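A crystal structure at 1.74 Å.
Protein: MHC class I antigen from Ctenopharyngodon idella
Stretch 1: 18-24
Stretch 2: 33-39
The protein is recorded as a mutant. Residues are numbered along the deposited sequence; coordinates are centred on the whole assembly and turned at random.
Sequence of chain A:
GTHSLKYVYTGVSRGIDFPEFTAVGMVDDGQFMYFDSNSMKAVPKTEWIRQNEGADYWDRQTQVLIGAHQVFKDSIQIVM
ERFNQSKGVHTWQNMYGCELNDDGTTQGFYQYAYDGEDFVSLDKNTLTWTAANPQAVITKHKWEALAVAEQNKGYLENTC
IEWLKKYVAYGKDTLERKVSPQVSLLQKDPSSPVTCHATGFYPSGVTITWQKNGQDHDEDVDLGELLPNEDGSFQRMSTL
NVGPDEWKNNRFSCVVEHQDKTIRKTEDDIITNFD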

ATOM      1  N   PHE A  18     -12.187 -12.611   6.962  1.00 71.83           N
ATOM      2  CA  PHE A  18     -11.093 -11.986   7.710  1.00 54.39           C
ATOM      3  C   PHE A  18     -11.210 -12.226   9.223  1.00 47.68           C
ATOM      4  O   PHE A  18     -12.313 -12.440   9.734  1.00 50.95           O
ATOM      5  N   PRO A  19     -10.066 -12.209   9.943  1.00 42.51           N
ATOM      6  CA  PRO A  19     -10.081 -12.386  11.400  1.00 37.39           C
ATOM      7  C   PRO A  19     -10.667 -11.183  12.140  1.00 35.02           C
ATOM      8  O   PRO A  19     -10.877 -10.127  11.543  1.00 33.63           O
ATOM      9  N   GLU A  20     -10.921 -11.351  13.438  1.00 30.96           N
ATOM     10  CA  GLU A  20     -11.420 -10.265  14.279  1.00 27.29           C
ATOM     11  C   GLU A  20     -10.429  -9.113  14.386  1.00 25.76           C
ATOM     12  O   GLU A  20     -10.825  -7.952  14.473  1.00 27.41           O
ATOM     13  N   PHE A  21      -9.143  -9.447  14.391  1.00 23.35           N
ATOM     14  CA  PHE A  21      -8.089  -8.457  14.542  1.00 23.81           C
ATOM     15  C   PHE A  21      -6.938  -8.791  13.613  1.00 21.86           C
ATOM     16  O   PHE A  21      -6.528  -9.946  13.528  1.00 23.34           O
ATOM     17  N   THR A  22      -6.429  -7.773  12.921  1.00 21.68           N
ATOM     18  CA  THR A  22      -5.231  -7.892  12.095  1.00 20.43           C
ATOM     19  C   THR A  22      -4.305  -6.712  12.396  1.00 20.69           C
ATOM     20  O   THR A  22      -4.755  -5.570  12.486  1.00 21.96           O
ATOM     21  N   ALA A  23      -3.014  -6.987  12.562  1.00 22.29           N
ATOM     22  CA  ALA A  23      -2.034  -5.925  12.734  1.00 19.50           C
ATOM     23  C   ALA A  23      -0.911  -6.101  11.722  1.00 19.78           C
ATOM     24  O   ALA A  23      -0.420  -7.215  11.521  1.00 20.59           O
ATOM     25  N   VAL A  24      -0.532  -5.001  11.075  1.00 18.55           N
ATOM     26  CA  VAL A  24       0.635  -4.965  10.184  1.00 17.58           C
ATOM     27  C   VAL A  24       1.598  -3.863  10.645  1.00 17.64           C
ATOM     28  O   VAL A  24       1.176  -2.749  10.959  1.00 17.96           O
ATOM     29  N   MET A  33       6.170  -6.987   9.813  1.00 19.17           N
ATOM     30  CA  MET A  33       5.489  -7.742  10.870  1.00 20.21           C
ATOM     31  C   MET A  33       4.038  -8.013  10.485  1.00 18.56           C
ATOM     32  O   MET A  33       3.402  -7.173   9.843  1.00 20.52           O
ATOM     33  N   TYR A  34       3.528  -9.175  10.894  1.00 19.22           N
ATOM     34  CA  TYR A  34       2.106  -9.509  10.768  1.00 17.25           C
ATOM     35  C   TYR A  34       1.578 -10.159  12.055  1.00 20.36           C
ATOM     36  O   TYR A  34       2.292 -10.921  12.699  1.00 21.17           O
ATOM     37  N   PHE A  35       0.327  -9.859  12.407  1.00 19.39           N
ATOM     38  CA  PHE A  35      -0.388 -10.551  13.483  1.00 19.39           C
ATOM     39  C   PHE A  35      -1.861 -10.638  13.125  1.00 21.27           C
ATOM     40  O   PHE A  35      -2.430  -9.688  12.591  1.00 23.85           O
ATOM     41  N   ASP A  36      -2.476 -11.778  13.423  1.00 23.12           N
ATOM     42  CA  ASP A  36      -3.932 -11.843  13.436  1.00 24.65           C
ATOM     43  C   ASP A  36      -4.482 -12.704  14.568  1.00 26.74           C
ATOM     44  O   ASP A  36      -3.751 -13.491  15.177  1.00 25.19           O
ATOM     45  N   SER A  37      -5.772 -12.533  14.848  1.00 26.19           N
ATOM     46  CA  SER A  37      -6.416 -13.197  15.980  1.00 27.89           C
ATOM     47  C   SER A  37      -6.791 -14.663  15.716  1.00 29.87           C
ATOM     48  O   SER A  37      -7.259 -15.361  16.624  1.00 32.29           O
ATOM     49  N   ASN A  38      -6.588 -15.124  14.483  1.00 30.71           N
ATOM     50  CA  ASN A  38      -6.731 -16.544  14.164  1.00 33.43           C
ATOM     51  C   ASN A  38      -5.492 -17.342  14.564  1.00 32.36           C
ATOM     52  O   ASN A  38      -5.602 -18.369  15.228  1.00 34.30           O
ATOM     53  N   SER A  39      -4.316 -16.868  14.160  1.00 32.39           N
ATOM     54  CA  SER A  39      -3.064 -17.526  14.536  1.00 30.44           C
ATOM     55  C   SER A  39      -2.633 -17.149  15.953  1.00 31.70           C
ATOM     56  O   SER A  39      -1.948 -17.925  16.618  1.00 33.87           O
TER

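How does the backbone set the sides? Strands 21-24 and 33-36 run antiparallel, joined by Ala23 N to Phe35 O (2.8 Å) and Phe35 N to Ala23 O (2.9 Å). Side chains alternate along each strand, and the register brings Thr22, Val24, Tyr34 and Asp36 to one face, Ala23 and Phe35 to the other.

What fills the Ala23 face? The Phe21 ring lies against the small Ala23 methyl, Phe21 CE2 3.7 Å from Ala23 CB, while Phe35 CB is 4.1 Å from Ala23 CB. Phe35 (chi1 t) and Phe21 (chi1 t) meet rim to rim, Phe21 CD2 3.7 Å from Phe35 CD1, with planes at 69°.

What does Tyr34 cover? With chi1 t, its ring reaches along the sheet past Val24 (t), whose CG2 is 4.1 Å from Tyr34 CD1, and Thr22 (m), whose CG2 is 3.6 Å from Tyr34 CE1. Its hydroxyl donates to Asp36 OD2 (Tyr34 OH to Asp36 OD2 2.6 Å), and water 2 donates to both Tyr34 OH and Thr22 OG1.

How is the open end closed? Pro19 and Ser37 both point toward the opposite stretch. The proline ring nestles among Asp36 CB (3.8 Å from Pro19 CG), Asn38 ND2 (3.5 Å from Pro19 CG) and Ser37 OG (3.6 Å from Pro19 CB). Ser37 OG (chi1 p) accepts a hydrogen bond from Phe21 N (2.9 Å), and water 1 links that OG to Glu20 N and Asn38 OD1.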

ATOM      1  CB  PHE A  18     -10.988 -10.487   7.383  1.00 57.20           C
ATOM      2  CG  PHE A  18     -10.263 -10.193   6.091  1.00 58.57           C
ATOM      3  CD1 PHE A  18      -8.883 -10.370   5.990  1.00 61.52           C
ATOM      4  CD2 PHE A  18     -10.958  -9.732   4.976  1.00 56.09           C
ATOM      5  CE1 PHE A  18      -8.215 -10.099   4.801  1.00 55.85           C
ATOM      6  CE2 PHE A  18     -10.296  -9.457   3.785  1.00 48.74           C
ATOM      7  CZ  PHE A  18      -8.924  -9.641   3.696  1.00 50.58           C
ATOM      8  CB  PRO A  19      -8.594 -12.542  11.758  1.00 47.33           C
ATOM      9  CG  PRO A  19      -7.893 -12.818  10.473  1.00 45.89           C
ATOM     10  CD  PRO A  19      -8.687 -12.098   9.431  1.00 42.87           C
ATOM     11  CB  GLU A  20     -11.724 -10.771  15.681  1.00 30.87           C
ATOM     12  CG  GLU A  20     -13.112 -11.342  15.851  1.00 33.33           C
ATOM     13  CD  GLU A  20     -13.443 -11.591  17.303  1.00 40.54           C
ATOM     14  OE1 GLU A  20     -14.388 -10.949  17.809  1.00 49.19           O
ATOM     15  OE2 GLU A  20     -12.753 -12.414  17.939  1.00 43.98           O
ATOM     16  CB  PHE A  21      -7.598  -8.430  15.997  1.00 23.47           C
ATOM     17  CG  PHE A  21      -6.545  -7.394  16.269  1.00 21.74           C
ATOM     18  CD1 PHE A  21      -6.900  -6.085  16.569  1.00 21.52           C
ATOM     19  CD2 PHE A  21      -5.194  -7.733  16.245  1.00 22.10           C
ATOM     20  CE1 PHE A  21      -5.934  -5.127  16.829  1.00 22.24           C
ATOM     21  CE2 PHE A  21      -4.219  -6.778  16.504  1.00 22.76           C
ATOM     22  CZ  PHE A  21      -4.590  -5.472  16.797  1.00 22.35           C
ATOM     23  CB  THR A  22      -5.577  -7.896  10.585  1.00 24.94           C
ATOM     24  OG1 THR A  22      -6.519  -8.936  10.304  1.00 25.48           O
ATOM     25  CG2 THR A  22      -4.327  -8.112   9.730  1.00 25.38           C
ATOM     26  CB  ALA A  23      -1.477  -5.937  14.152  1.00 21.96           C
ATOM     27  CB  VAL A  24       0.206  -4.748   8.707  1.00 19.29           C
ATOM     28  CG1 VAL A  24       1.395  -4.405   7.815  1.00 21.30           C
ATOM     29  CG2 VAL A  24      -0.532  -5.972   8.178  1.00 20.75           C
ATOM     30  CB  MET A  33       5.553  -6.954  12.185  1.00 24.16           C
ATOM     31  CG  MET A  33       4.826  -7.571  13.375  1.00 31.04           C
ATOM     32  SD  MET A  33       3.053  -7.246  13.371  1.00 36.50           S
ATOM     33  CE  MET A  33       3.010  -5.492  13.648  1.00 33.00           C
ATOM     34  CB  TYR A  34       1.883 -10.458   9.592  1.00 19.73           C
ATOM     35  CG  TYR A  34       0.440 -10.870   9.421  1.00 23.03           C
ATOM     36  CD1 TYR A  34      -0.466 -10.021   8.792  1.00 23.97           C
ATOM     37  CD2 TYR A  34      -0.023 -12.096   9.902  1.00 24.07           C
ATOM     38  CE1 TYR A  34      -1.790 -10.383   8.628  1.00 25.48           C
ATOM     39  CE2 TYR A  34      -1.350 -12.466   9.744  1.00 27.40           C
ATOM     40  CZ  TYR A  34      -2.226 -11.603   9.104  1.00 26.40           C
ATOM     41  OH  TYR A  34      -3.539 -11.947   8.935  1.00 27.69           O
ATOM     42  CB  PHE A  35      -0.232  -9.796  14.812  1.00 21.99           C
ATOM     43  CG  PHE A  35      -1.016 -10.389  15.968  1.00 23.00           C
ATOM     44  CD1 PHE A  35      -2.356 -10.054  16.174  1.00 22.30           C
ATOM     45  CD2 PHE A  35      -0.407 -11.257  16.869  1.00 24.39           C
ATOM     46  CE1 PHE A  35      -3.076 -10.592  17.241  1.00 23.18           C
ATOM     47  CE2 PHE A  35      -1.116 -11.790  17.941  1.00 26.00           C
ATOM     48  CZ  PHE A  35      -2.452 -11.461  18.130  1.00 22.69           C
ATOM     49  CB  ASP A  36      -4.534 -12.181  12.049  1.00 26.88           C
ATOM     50  CG  ASP A  36      -4.406 -13.650  11.667  1.00 30.81           C
ATOM     51  OD1 ASP A  36      -4.599 -14.537  12.524  1.00 31.73           O
ATOM     52  OD2 ASP A  36      -4.151 -13.917  10.472  1.00 32.64           O
ATOM     53  CB  SER A  37      -7.634 -12.394  16.448  1.00 26.77           C
ATOM     54  OG  SER A  37      -8.514 -12.139  15.369  1.00 27.82           O
ATOM     55  CB  ASN A  38      -7.040 -16.752  12.678  1.00 34.21           C
ATOM     56  CG  ASN A  38      -8.477 -16.408  12.324  1.00 38.91           C
ATOM     57  OD1 ASN A  38      -9.357 -16.382  13.184  1.00 42.34           O
ATOM     58  ND2 ASN A  38      -8.722 -16.153  11.043  1.00 41.65           N
ATOM     59  CB  SER A  39      -1.951 -17.202  13.536  1.00 34.32           C
ATOM     60  OG  SER A  39      -1.483 -15.873  13.694  1.00 34.22           O
TER
HETATM   61  O   HOH W   1     -10.195 -14.052  14.608  1.00 38.11           O
HETATM   62  O   HOH W   2      -5.973 -10.535   8.136  1.00 36.05           O